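Local coordinates for minor structural protein 5 (PDB 5E7T) that serves as a structural component of Lactococcus phage Tuc2009 and has a domain related to galactose-binding folds, so it may bind carbohydrate, at residues B[232-237]-B[269-274]; B[90-95]-B[126-131]; B[80-85]-B[148-153]; B[13-18]-B[204-209]. All coordinates share one frame; numbering follows the deposited sequence.

Contact 1 of 4, residues B[232-237]-B[269-274]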
loop_
_atom_site.group_PDB
_atom_site.type_symbol
_atom_site.label_atom_id
_atom_site.label_comp_id
_atom_site.label_asym_id
_atom_site.label_seq_id
_atom_site.Cartn_x
_atom_site.Cartn_y
_atom_site.Cartn_z
ATOM N N ARG B 232 52.170 -2.221 13.324
ATOM C CA ARG B 232 52.078 -0.864 12.773
ATOM C C ARG B 232 51.468 0.025 13.813
ATOM O O ARG B 232 50.390 -0.287 14.318
ATOM C CB ARG B 232 51.270 -0.812 11.467
ATOM C CG ARG B 232 51.868 0.199 10.524
ATOM C CD ARG B 232 51.031 0.583 9.319
ATOM N NE ARG B 232 50.789 -0.465 8.310
ATOM C CZ ARG B 232 51.712 -1.137 7.628
ATOM N NH1 ARG B 232 53.000 -1.006 7.925
ATOM N NH2 ARG B 232 51.352 -1.994 6.689
ATOM N N VAL B 233 52.178 1.107 14.170
ATOM C CA VAL B 233 51.786 2.053 15.211
ATOM C C VAL B 233 51.211 3.302 14.596
ATOM O O VAL B 233 51.866 3.946 13.786
ATOM C CB VAL B 233 52.947 2.314 16.190
ATOM C CG1 VAL B 233 52.608 3.421 17.185
ATOM C CG2 VAL B 233 53.335 1.024 16.916
ATOM N N TYR B 234 49.950 3.596 14.948
ATOM C CA TYR B 234 49.122 4.722 14.489
ATOM C C TYR B 234 48.980 5.742 15.614
ATOM O O TYR B 234 48.396 5.439 16.660
ATOM C CB TYR B 234 47.708 4.214 14.107
ATOM C CG TYR B 234 47.663 3.373 12.851
ATOM C CD1 TYR B 234 47.962 2.013 12.885
ATOM C CD2 TYR B 234 47.310 3.931 11.629
ATOM C CE1 TYR B 234 47.924 1.232 11.727
ATOM C CE2 TYR B 234 47.261 3.161 10.469
ATOM C CZ TYR B 234 47.580 1.814 10.517
ATOM O OH TYR B 234 47.560 1.078 9.348
ATOM N N LEU B 235 49.521 6.941 15.405
ATOM C CA LEU B 235 49.395 8.015 16.376
ATOM C C LEU B 235 48.405 8.960 15.753
ATOM O O LEU B 235 48.639 9.441 14.645
ATOM C CB LEU B 235 50.740 8.700 16.644
ATOM C CG LEU B 235 50.721 9.893 17.600
ATOM C CD1 LEU B 235 50.749 9.461 19.069
ATOM C CD2 LEU B 235 51.855 10.828 17.281
ATOM N N ASP B 236 47.244 9.133 16.420
ATOM C CA ASP B 236 46.127 9.986 16.020
ATOM C C ASP B 236 45.594 9.655 14.638
ATOM O O ASP B 236 45.335 10.554 13.848
ATOM C CB ASP B 236 46.511 11.471 16.158
ATOM C CG ASP B 236 46.642 11.923 17.600
ATOM O OD1 ASP B 236 45.777 11.521 18.429
ATOM O OD2 ASP B 236 47.570 12.744 17.891
ATOM N N GLY B 237 45.460 8.372 14.348
ATOM C CA GLY B 237 44.963 7.905 13.063
ATOM C C GLY B 237 45.980 7.718 11.952
ATOM O O GLY B 237 45.675 7.003 10.997
ATOM N N ASN B 269 51.415 -8.307 4.145
ATOM C CA ASN B 269 50.343 -7.557 3.453
ATOM C C ASN B 269 48.908 -7.907 3.945
ATOM O O ASN B 269 47.934 -7.421 3.365
ATOM C CB ASN B 269 50.445 -7.615 1.915
ATOM C CG ASN B 269 51.373 -6.570 1.304
ATOM O OD1 ASN B 269 52.123 -5.854 1.995
ATOM N ND2 ASN B 269 51.367 -6.491 -0.022
ATOM N N VAL B 270 48.800 -8.668 5.063
ATOM C CA VAL B 270 47.544 -8.911 5.763
ATOM C C VAL B 270 47.654 -8.150 7.097
ATOM O O VAL B 270 48.459 -8.504 7.965
ATOM C CB VAL B 270 47.139 -10.395 5.928
ATOM C CG1 VAL B 270 45.860 -10.519 6.753
ATOM C CG2 VAL B 270 46.947 -11.057 4.568
ATOM N N GLU B 271 46.916 -7.055 7.206
ATOM C CA GLU B 271 46.917 -6.208 8.384
ATOM C C GLU B 271 45.662 -6.478 9.190
ATOM O O GLU B 271 44.560 -6.537 8.631
ATOM C CB GLU B 271 46.979 -4.730 7.964
ATOM C CG GLU B 271 47.070 -3.762 9.129
ATOM C CD GLU B 271 47.298 -2.289 8.845
ATOM O OE1 GLU B 271 47.437 -1.884 7.664
ATOM O OE2 GLU B 271 47.303 -1.525 9.835
ATOM N N SER B 272 45.823 -6.633 10.506
ATOM C CA SER B 272 44.703 -6.847 11.416
ATOM C C SER B 272 43.900 -5.550 11.554
ATOM O O SER B 272 44.390 -4.473 11.178
ATOM C CB SER B 272 45.233 -7.242 12.792
ATOM O OG SER B 272 45.817 -6.144 13.478
ATOM N N ASP B 273 42.688 -5.628 12.142
ATOM C CA ASP B 273 41.923 -4.423 12.428
ATOM C C ASP B 273 42.740 -3.686 13.480
ATOM O O ASP B 273 43.548 -4.319 14.155
ATOM C CB ASP B 273 40.533 -4.773 12.972
ATOM C CG ASP B 273 39.548 -5.319 11.943
ATOM O OD1 ASP B 273 39.739 -5.050 10.728
ATOM O OD2 ASP B 273 38.561 -5.991 12.356
ATOM N N LYS B 274 42.605 -2.351 13.588
ATOM C CA LYS B 274 43.407 -1.619 14.572
ATOM C C LYS B 274 42.938 -1.956 15.995
ATOM O O LYS B 274 41.759 -2.263 16.202
ATOM C CB LYS B 274 43.386 -0.108 14.290
ATOM C CG LYS B 274 44.002 0.284 12.947
ATOM C CD LYS B 274 44.080 1.801 12.781
ATOM C CE LYS B 274 43.243 2.387 11.660
ATOM N NZ LYS B 274 43.100 3.870 11.809
#

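Contact 2 of 4, residues B[90-95]-B[126-131]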
loop_
_atom_site.group_PDB
_atom_site.type_symbol
_atom_site.label_atom_id
_atom_site.label_comp_id
_atom_site.label_asym_id
_atom_site.label_seq_id
_atom_site.Cartn_x
_atom_site.Cartn_y
_atom_site.Cartn_z
ATOM N N VAL B 90 58.601 16.156 -6.331
ATOM C CA VAL B 90 58.167 15.704 -7.654
ATOM C C VAL B 90 59.369 15.290 -8.493
ATOM O O VAL B 90 60.447 15.877 -8.340
ATOM C CB VAL B 90 57.293 16.788 -8.363
ATOM C CG1 VAL B 90 58.076 18.069 -8.648
ATOM C CG2 VAL B 90 56.637 16.252 -9.625
ATOM N N ASP B 91 59.177 14.259 -9.359
ATOM C CA ASP B 91 60.126 13.776 -10.364
ATOM C C ASP B 91 59.701 14.404 -11.680
ATOM O O ASP B 91 58.530 14.375 -12.033
ATOM C CB ASP B 91 60.117 12.250 -10.487
ATOM C CG ASP B 91 60.714 11.514 -9.311
ATOM O OD1 ASP B 91 61.184 12.185 -8.358
ATOM O OD2 ASP B 91 60.662 10.271 -9.311
ATOM N N VAL B 92 60.644 15.005 -12.383
ATOM C CA VAL B 92 60.373 15.750 -13.597
ATOM C C VAL B 92 61.374 15.403 -14.718
ATOM O O VAL B 92 62.561 15.195 -14.443
ATOM C CB VAL B 92 60.340 17.238 -13.167
ATOM C CG1 VAL B 92 61.308 18.122 -13.929
ATOM C CG2 VAL B 92 58.928 17.777 -13.202
ATOM N N MET B 93 60.890 15.295 -15.963
ATOM C CA MET B 93 61.751 14.957 -17.097
ATOM C C MET B 93 61.402 15.751 -18.321
ATOM O O MET B 93 60.235 15.808 -18.695
ATOM C CB MET B 93 61.700 13.464 -17.402
ATOM C CG MET B 93 62.281 13.079 -18.725
ATOM S SD MET B 93 62.747 11.366 -18.663
ATOM C CE MET B 93 62.729 11.045 -20.293
ATOM N N PHE B 94 62.415 16.346 -18.957
ATOM C CA PHE B 94 62.185 17.125 -20.152
ATOM C C PHE B 94 62.668 16.311 -21.307
ATOM O O PHE B 94 63.865 16.012 -21.390
ATOM C CB PHE B 94 62.898 18.485 -20.073
ATOM C CG PHE B 94 62.341 19.404 -19.011
ATOM C CD1 PHE B 94 62.709 19.256 -17.672
ATOM C CD2 PHE B 94 61.448 20.416 -19.342
ATOM C CE1 PHE B 94 62.219 20.124 -16.699
ATOM C CE2 PHE B 94 60.939 21.261 -18.361
ATOM C CZ PHE B 94 61.333 21.114 -17.049
ATOM N N THR B 95 61.728 15.919 -22.183
ATOM C CA THR B 95 62.030 15.101 -23.350
ATOM C C THR B 95 62.319 15.947 -24.585
ATOM O O THR B 95 62.907 15.451 -25.553
ATOM C CB THR B 95 60.939 14.080 -23.569
ATOM O OG1 THR B 95 59.746 14.738 -23.955
ATOM C CG2 THR B 95 60.659 13.276 -22.342
ATOM N N ASP B 126 59.185 25.623 -7.707
ATOM C CA ASP B 126 59.791 26.109 -8.940
ATOM C C ASP B 126 60.288 24.911 -9.749
ATOM O O ASP B 126 60.811 23.945 -9.187
ATOM C CB ASP B 126 60.986 27.020 -8.623
ATOM C CG ASP B 126 60.738 28.504 -8.385
ATOM O OD1 ASP B 126 59.588 28.972 -8.623
ATOM O OD2 ASP B 126 61.714 29.215 -7.992
ATOM N N LEU B 127 60.114 24.984 -11.070
ATOM C CA LEU B 127 60.561 23.949 -11.987
ATOM C C LEU B 127 61.763 24.483 -12.759
ATOM O O LEU B 127 61.945 25.710 -12.762
ATOM C CB LEU B 127 59.417 23.480 -12.887
ATOM C CG LEU B 127 58.260 22.777 -12.172
ATOM C CD1 LEU B 127 57.338 22.134 -13.164
ATOM C CD2 LEU B 127 58.749 21.748 -11.180
ATOM N N PRO B 128 62.660 23.604 -13.304
ATOM C CA PRO B 128 63.899 24.096 -13.926
ATOM C C PRO B 128 63.709 25.094 -15.040
ATOM O O PRO B 128 63.088 24.770 -16.033
ATOM C CB PRO B 128 64.589 22.813 -14.398
ATOM C CG PRO B 128 64.119 21.786 -13.457
ATOM C CD PRO B 128 62.653 22.125 -13.306
ATOM N N LYS B 129 64.270 26.308 -14.872
ATOM C CA LYS B 129 64.193 27.400 -15.851
ATOM C C LYS B 129 64.958 27.098 -17.168
ATOM O O LYS B 129 64.603 27.687 -18.185
ATOM C CB LYS B 129 64.605 28.742 -15.222
ATOM C CG LYS B 129 63.394 29.652 -14.864
ATOM C CD LYS B 129 63.549 30.467 -13.554
ATOM C CE LYS B 129 62.270 30.546 -12.751
ATOM N NZ LYS B 129 61.795 29.197 -12.277
ATOM N N ASP B 130 65.942 26.143 -17.187
ATOM C CA ASP B 130 66.652 25.753 -18.423
ATOM C C ASP B 130 67.221 24.353 -18.275
ATOM O O ASP B 130 68.379 24.185 -17.935
ATOM C CB ASP B 130 67.760 26.751 -18.841
ATOM C CG ASP B 130 68.447 26.422 -20.163
ATOM O OD1 ASP B 130 68.216 25.303 -20.693
ATOM O OD2 ASP B 130 69.208 27.298 -20.685
ATOM N N PRO B 131 66.434 23.317 -18.553
ATOM C CA PRO B 131 66.953 21.953 -18.449
ATOM C C PRO B 131 67.548 21.426 -19.761
ATOM O O PRO B 131 67.670 20.203 -19.922
ATOM C CB PRO B 131 65.716 21.180 -18.094
ATOM C CG PRO B 131 64.657 21.891 -18.823
ATOM C CD PRO B 131 65.007 23.315 -18.903
#

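Contact 3 of 4, residues B[80-85]-B[148-153]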
loop_
_atom_site.group_PDB
_atom_site.type_symbol
_atom_site.label_atom_id
_atom_site.label_comp_id
_atom_site.label_asym_id
_atom_site.label_seq_id
_atom_site.Cartn_x
_atom_site.Cartn_y
_atom_site.Cartn_z
ATOM N N TYR B 80 44.356 25.161 5.210
ATOM C CA TYR B 80 45.695 25.126 5.801
ATOM C C TYR B 80 45.819 26.313 6.804
ATOM O O TYR B 80 45.358 27.410 6.483
ATOM C CB TYR B 80 46.770 25.226 4.690
ATOM C CG TYR B 80 46.669 24.292 3.483
ATOM C CD1 TYR B 80 46.157 23.004 3.609
ATOM C CD2 TYR B 80 47.239 24.642 2.256
ATOM C CE1 TYR B 80 46.136 22.121 2.524
ATOM C CE2 TYR B 80 47.258 23.755 1.177
ATOM C CZ TYR B 80 46.701 22.496 1.311
ATOM O OH TYR B 80 46.667 21.629 0.237
ATOM N N LYS B 81 46.349 26.091 8.020
ATOM C CA LYS B 81 46.509 27.163 9.027
ATOM C C LYS B 81 47.720 28.022 8.638
ATOM O O LYS B 81 48.780 27.435 8.409
ATOM C CB LYS B 81 46.825 26.596 10.439
ATOM C CG LYS B 81 45.812 25.665 11.093
ATOM C CD LYS B 81 46.470 24.835 12.227
ATOM C CE LYS B 81 46.266 25.374 13.632
ATOM N NZ LYS B 81 47.009 26.646 13.893
ATOM N N PRO B 82 47.641 29.386 8.649
ATOM C CA PRO B 82 48.834 30.207 8.349
ATOM C C PRO B 82 50.019 29.883 9.260
ATOM O O PRO B 82 49.830 29.614 10.452
ATOM C CB PRO B 82 48.340 31.641 8.591
ATOM C CG PRO B 82 46.907 31.594 8.404
ATOM C CD PRO B 82 46.482 30.254 8.938
ATOM N N GLY B 83 51.222 29.878 8.690
ATOM C CA GLY B 83 52.442 29.579 9.433
ATOM C C GLY B 83 52.841 28.115 9.428
ATOM O O GLY B 83 53.980 27.797 9.755
ATOM N N ASP B 84 51.927 27.208 9.065
ATOM C CA ASP B 84 52.220 25.789 8.987
ATOM C C ASP B 84 53.098 25.559 7.772
ATOM O O ASP B 84 53.045 26.361 6.828
ATOM C CB ASP B 84 50.915 24.984 8.845
ATOM C CG ASP B 84 50.242 24.629 10.156
ATOM O OD1 ASP B 84 50.675 25.156 11.215
ATOM O OD2 ASP B 84 49.297 23.807 10.134
ATOM N N LYS B 85 53.912 24.491 7.772
ATOM C CA LYS B 85 54.747 24.227 6.599
ATOM C C LYS B 85 54.189 23.028 5.881
ATOM O O LYS B 85 53.602 22.144 6.509
ATOM C CB LYS B 85 56.224 23.990 6.945
ATOM C CG LYS B 85 56.740 24.813 8.101
ATOM C CD LYS B 85 57.759 25.827 7.685
ATOM C CE LYS B 85 57.857 26.938 8.691
ATOM N NZ LYS B 85 59.079 27.759 8.482
ATOM N N PRO B 148 50.767 31.363 3.961
ATOM C CA PRO B 148 50.642 32.802 4.241
ATOM C C PRO B 148 49.363 33.119 5.039
ATOM O O PRO B 148 48.413 32.301 5.077
ATOM C CB PRO B 148 50.618 33.416 2.842
ATOM C CG PRO B 148 49.974 32.372 2.008
ATOM C CD PRO B 148 50.416 31.056 2.557
ATOM N N PRO B 149 49.295 34.311 5.678
ATOM C CA PRO B 149 48.091 34.644 6.439
ATOM C C PRO B 149 46.869 34.775 5.543
ATOM O O PRO B 149 46.996 35.163 4.368
ATOM C CB PRO B 149 48.462 35.950 7.141
ATOM C CG PRO B 149 49.502 36.529 6.318
ATOM C CD PRO B 149 50.284 35.401 5.759
ATOM N N TYR B 150 45.683 34.441 6.113
ATOM C CA TYR B 150 44.418 34.489 5.399
ATOM C C TYR B 150 44.186 35.863 4.816
ATOM O O TYR B 150 44.557 36.861 5.435
ATOM C CB TYR B 150 43.246 34.107 6.315
ATOM C CG TYR B 150 43.240 32.688 6.855
ATOM C CD1 TYR B 150 43.265 31.592 5.998
ATOM C CD2 TYR B 150 43.067 32.444 8.214
ATOM C CE1 TYR B 150 43.214 30.283 6.489
ATOM C CE2 TYR B 150 43.010 31.142 8.718
ATOM C CZ TYR B 150 43.077 30.060 7.852
ATOM O OH TYR B 150 43.030 28.776 8.356
ATOM N N GLU B 151 43.604 35.897 3.605
ATOM C CA GLU B 151 43.204 37.092 2.846
ATOM C C GLU B 151 41.729 37.391 3.143
ATOM O O GLU B 151 41.109 36.658 3.925
ATOM C CB GLU B 151 43.327 36.787 1.347
ATOM C CG GLU B 151 44.745 36.726 0.840
ATOM C CD GLU B 151 45.392 38.079 0.642
ATOM O OE1 GLU B 151 44.665 39.092 0.508
ATOM O OE2 GLU B 151 46.640 38.121 0.592
ATOM N N ASP B 152 41.133 38.405 2.469
ATOM C CA ASP B 152 39.699 38.693 2.605
ATOM C C ASP B 152 38.922 37.460 2.100
ATOM O O ASP B 152 39.455 36.739 1.242
ATOM C CB ASP B 152 39.306 39.932 1.794
ATOM C CG ASP B 152 37.977 40.522 2.226
ATOM O OD1 ASP B 152 37.870 40.947 3.395
ATOM O OD2 ASP B 152 37.023 40.487 1.423
ATOM N N PRO B 153 37.717 37.125 2.632
ATOM C CA PRO B 153 37.034 35.897 2.162
ATOM C C PRO B 153 36.653 35.961 0.695
ATOM O O PRO B 153 36.487 34.921 0.059
ATOM C CB PRO B 153 35.795 35.796 3.065
ATOM C CG PRO B 153 36.063 36.700 4.218
ATOM C CD PRO B 153 36.915 37.808 3.667
#

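Contact 4 of 4, residues B[13-18]-B[204-209]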
loop_
_atom_site.group_PDB
_atom_site.type_symbol
_atom_site.label_atom_id
_atom_site.label_comp_id
_atom_site.label_asym_id
_atom_site.label_seq_id
_atom_site.Cartn_x
_atom_site.Cartn_y
_atom_site.Cartn_z
ATOM N N ASN B 13 62.100 -1.589 2.379
ATOM C CA ASN B 13 61.189 -2.539 1.741
ATOM C C ASN B 13 61.870 -3.851 1.345
ATOM O O ASN B 13 61.238 -4.696 0.710
ATOM C CB ASN B 13 60.455 -1.893 0.567
ATOM C CG ASN B 13 59.276 -1.053 1.026
ATOM O OD1 ASN B 13 58.252 -1.572 1.508
ATOM N ND2 ASN B 13 59.393 0.268 0.892
ATOM N N SER B 14 63.133 -4.044 1.780
ATOM C CA SER B 14 63.922 -5.250 1.542
ATOM C C SER B 14 64.576 -5.678 2.839
ATOM O O SER B 14 64.957 -4.810 3.628
ATOM C CB SER B 14 64.991 -5.007 0.482
ATOM O OG SER B 14 66.047 -4.169 0.926
ATOM N N ALA B 15 64.738 -7.009 3.050
ATOM C CA ALA B 15 65.334 -7.558 4.264
ATOM C C ALA B 15 66.766 -7.062 4.533
ATOM O O ALA B 15 67.139 -6.919 5.698
ATOM C CB ALA B 15 65.271 -9.068 4.242
ATOM N N ASP B 16 67.541 -6.758 3.462
ATOM C CA ASP B 16 68.920 -6.222 3.532
ATOM C C ASP B 16 68.950 -4.744 3.978
ATOM O O ASP B 16 69.979 -4.279 4.472
ATOM C CB ASP B 16 69.679 -6.423 2.196
ATOM C CG ASP B 16 68.893 -6.007 0.965
ATOM O OD1 ASP B 16 68.779 -4.799 0.724
ATOM O OD2 ASP B 16 68.329 -6.899 0.285
ATOM N N GLY B 17 67.831 -4.039 3.800
ATOM C CA GLY B 17 67.668 -2.649 4.206
ATOM C C GLY B 17 67.955 -1.602 3.154
ATOM O O GLY B 17 67.843 -0.405 3.433
ATOM N N THR B 18 68.294 -2.038 1.927
ATOM C CA THR B 18 68.653 -1.137 0.820
ATOM C C THR B 18 67.462 -0.603 0.020
ATOM O O THR B 18 67.427 0.597 -0.274
ATOM C CB THR B 18 69.672 -1.797 -0.108
ATOM O OG1 THR B 18 69.003 -2.767 -0.927
ATOM C CG2 THR B 18 70.844 -2.429 0.657
ATOM N N PRO B 204 56.289 0.920 4.496
ATOM C CA PRO B 204 57.526 0.150 4.705
ATOM C C PRO B 204 57.267 -1.188 5.384
ATOM O O PRO B 204 56.422 -1.251 6.289
ATOM C CB PRO B 204 58.347 1.058 5.618
ATOM C CG PRO B 204 57.874 2.421 5.328
ATOM C CD PRO B 204 56.418 2.282 5.071
ATOM N N LYS B 205 57.977 -2.251 4.922
ATOM C CA LYS B 205 57.868 -3.636 5.402
ATOM C C LYS B 205 58.893 -4.027 6.465
ATOM O O LYS B 205 58.608 -4.915 7.286
ATOM C CB LYS B 205 57.931 -4.630 4.225
ATOM C CG LYS B 205 56.577 -4.849 3.565
ATOM C CD LYS B 205 56.681 -5.316 2.114
ATOM C CE LYS B 205 55.404 -5.044 1.335
ATOM N NZ LYS B 205 55.347 -3.647 0.826
ATOM N N PHE B 206 60.084 -3.379 6.440
ATOM C CA PHE B 206 61.213 -3.655 7.342
ATOM C C PHE B 206 61.647 -2.453 8.188
ATOM O O PHE B 206 61.616 -1.320 7.714
ATOM C CB PHE B 206 62.412 -4.237 6.560
ATOM C CG PHE B 206 62.063 -5.458 5.738
ATOM C CD1 PHE B 206 61.524 -5.329 4.460
ATOM C CD2 PHE B 206 62.231 -6.737 6.255
ATOM C CE1 PHE B 206 61.147 -6.457 3.722
ATOM C CE2 PHE B 206 61.859 -7.865 5.514
ATOM C CZ PHE B 206 61.318 -7.717 4.254
ATOM N N VAL B 207 62.058 -2.718 9.439
ATOM C CA VAL B 207 62.573 -1.720 10.377
ATOM C C VAL B 207 64.044 -2.023 10.733
ATOM O O VAL B 207 64.422 -3.177 10.942
ATOM C CB VAL B 207 61.660 -1.523 11.613
ATOM C CG1 VAL B 207 61.627 -2.751 12.505
ATOM C CG2 VAL B 207 62.049 -0.285 12.404
ATOM N N GLY B 208 64.852 -0.980 10.764
ATOM C CA GLY B 208 66.266 -1.054 11.086
ATOM C C GLY B 208 66.591 -0.254 12.322
ATOM O O GLY B 208 66.126 0.879 12.464
ATOM N N THR B 209 67.371 -0.850 13.238
ATOM C CA THR B 209 67.772 -0.205 14.483
ATOM C C THR B 209 69.218 -0.423 14.851
ATOM O O THR B 209 69.805 -1.461 14.546
ATOM C CB THR B 209 66.866 -0.583 15.654
ATOM O OG1 THR B 209 66.439 -1.934 15.508
ATOM C CG2 THR B 209 65.679 0.342 15.791
#

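Contact 1 of 4, residues B[232-237]-B[269-274]
Tyr-234, on strand 231-235, meets Glu-271 and Lys-274 from the loop between strands 258-265 and 278-281. Strand order in this four-stranded antiparallel sheet resembles the C'-C-F-G sheet of fibronectin type III domains. By that reading, the loop corresponds to the F-G loop.

Hydrogen bonding is centred on the Glu-271 carboxylate. Tyr-234 OH donates to Glu-271 OE2 at 2.7 Å, on the syn lone pair of that oxygen. The two side chains reach tip to tip, with ring and carboxylate planes 25° apart. Glu-271 has CG anti to its backbone N (chi1 -176°), and the extended chain carries the carboxylate out to the phenol. Ser-264 OG of strand 258-265 also bonds to OE2, and Thr-200 OG1 bonds to OE1. The carboxylate is thus held at both oxygens.

The ionic contribution across the contact is looser. Arg-232 NE lies 3.7 Å from Glu-271 OE1, a long salt bridge. The side chains cross at about a right angle, and the guanidinium and carboxylate planes are 85° apart. The positive charge may still help stabilise the carboxylate.

The neighbouring Asp-273 is buried. It forms salt bridges with Lys-58 of one chain of Minor structural protein 4 and Arg-44 of another, which tie the loop into the assembly.

CH-pi and cation-pi contacts join Lys-274 to the ring. Lys-274 crosses the Tyr-234 ring at about a right angle. Its CD sits over the ring centre, 3.8 Å from the Tyr-234 ring centroid. Its ammonium is off-centre, with Lys-274 NZ 4.7 Å from the Tyr-234 ring centroid.

Contact 2 of 4, residues B[90-95]-B[126-131]
Asp-130 OD1, next to the Pro-131 that packs on Phe-94, is bonded to Ser-132 OG. It also makes a weak hydrogen bond to a polar side chain of another protein chain. This polar atom lies at the margin of the contact. Between segments 90-95 and 126-131 the contact itself is apolar.

Phe-94 is its main side chain. Its CG stands anti to the carbonyl carbon (chi1 -66°), which brings Phe-94 CG to 3.4 Å from Pro-131 CG. Pro-131 comes over one ring face at about a right angle. Pro-131 CG lies over the ring centre, 3.4 Å from the Phe-94 ring centroid and 10° off the normal, a CH-pi contact. Pro-131 CB leans toward the CD1 and CE1 rim.

Pro-128 approaches the same ring at its edge. Pro-128 CD is 4.0 Å from Phe-94 CE1, near the ring plane. The same CD also meets Val-92, with Val-92 CG1 4.3 Å from Pro-128 CD. Val-92 CG2 turns to Leu-127 instead, 4.5 Å from Leu-127 CD2.

All five touching residues are buried, within a beta sandwich consistent with a galactose-binding-like fold. Strand 85-98 runs between strands 171-184 and 139-146 of the five-stranded sheet. Segment 126-131 leaves edge strand 121-126 of the four-stranded sheet. Phe-94 and Leu-127 both pack on Phe-108 of strand 104-114, and Phe-94 and Val-92 also touch Ile-175 of strand 171-184.

Contact 3 of 4, residues B[80-85]-B[148-153]
Pro-82 packs against Tyr-150 and the Pro-148 to Pro-149 backbone, where two loops of the chain meet.

The ring contact is of the CH-pi kind. Pro-82 crosses Tyr-150 at about a right angle. Pro-82 CD lies above one face of the Tyr-150 ring, 3.9 Å from its centroid and 25° off the normal. It is displaced toward the rim, with Pro-82 CD 3.6 Å from Tyr-150 CZ. Tyr-150 CG stands beside its own backbone N (chi1 -64°), which brings Tyr-150 CG to 4.1 Å from Pro-82 CG.

Van der Waals contacts hold the CB end of the proline. Pro-82 CB is 3.6 Å from Pro-148 O and 3.7 Å from Pro-149 CA. Pro-82 therefore touches both backbone and side chain of the opposite segment. Residues Pro-148 to Tyr-150 have polyproline II-like backbone angles, an extended path that presents this surface.

Polar groups meet at the phenol end. Tyr-80 O lies 3.3 Å from Tyr-150 OH. Tyr-80 OH itself bonds to Gln-182 NE2 of strand 171-184. Tyr-150 OH makes a weak hydrogen bond to a basic side chain of another protein chain.

Backbone bonds shape the first segment. Asp-84 N donates to Lys-81 O at 3.2 Å, and the backbones of Gly-83 and Asp-84 also bond to Ile-147. This is a type II beta turn, with Pro-82 and Gly-83 in its two central positions, leading into strand 85-98 of the sandwich domain.

Contact 4 of 4, residues B[13-18]-B[204-209]
The Phe-206 ring receives the Ser-14 to Ala-15 peptide over one face. Ala-15 N is above the ring centre, 3.6 Å from the Phe-206 plane. Ser-14 C is 3.5 Å above the same plane, offset toward the rim. At the edge, in the plane, lies Asn-13 CA. Phe-206 CG stands beside its own backbone N (chi1 -54°), which sets Phe-206 CG 3.6 Å from Ser-14 O. On the same face, Ala-15 CB lies near the rim, 3.8 Å from Phe-206 CE2. The ring thus packs mainly on backbone.

Asn-13 and Lys-205 meet beside it. Asn-13 OD1 lies 3.6 Å from Lys-205 NZ, and the two side chains run slantwise past each other. The lysine ammonium has its hydrogen bond to Ala-201 O, so the asparagine contact is secondary. Asn-13 OD1 also approaches Pro-204 CA.

Within segment 13-18 the chain folds on itself. Gly-17 N donates to Ser-14 O, closing a type I beta turn. Asp-16 OD1 accepts three bonds. Ser-14 OG donates to Asp-16 OD1 at 2.8 Å from above the carboxylate plane. Thr-18 OG1 gives a 2.6 Å bond to Asp-16 OD1, nearly in line with the C-O bond. Thr-18 N reaches Asp-16 OD1 at 3.1 Å on the anti side. This grip should hold the carboxylate in one orientation and keep the turn in shape.

The segment follows edge strand 8-12, which pairs antiparallel with strand 206-210. Where the strands meet, Lys-205 and Phe-206 both face Ala-12, a classic beta bulge; the bond from Thr-18 N to Asp-16 OD1 makes an Asx turn.

How the contacts relate
Contacts 1 and 2 are buried, contact 3 is partly so, and contact 4 lies on the surface. Contacts 2 and 3 both lie in the BppA domain 1 range. They share strand 85-98, with contact 3 at its start and contact 2 further along. Both rest on proline against an aromatic ring. Contact 1 instead centres on a hydrogen-bonded carboxylate, with a lysine over the tyrosine ring. Contact 4 packs a ring on backbone and has its clear hydrogen bonds within segment 13-18. Contacts 1 and 4 are neighbours, with Asn-269 OD1 3.4 Å from Lys-205 CE. The centres of contacts 3 and 4 are about 38 Å apart.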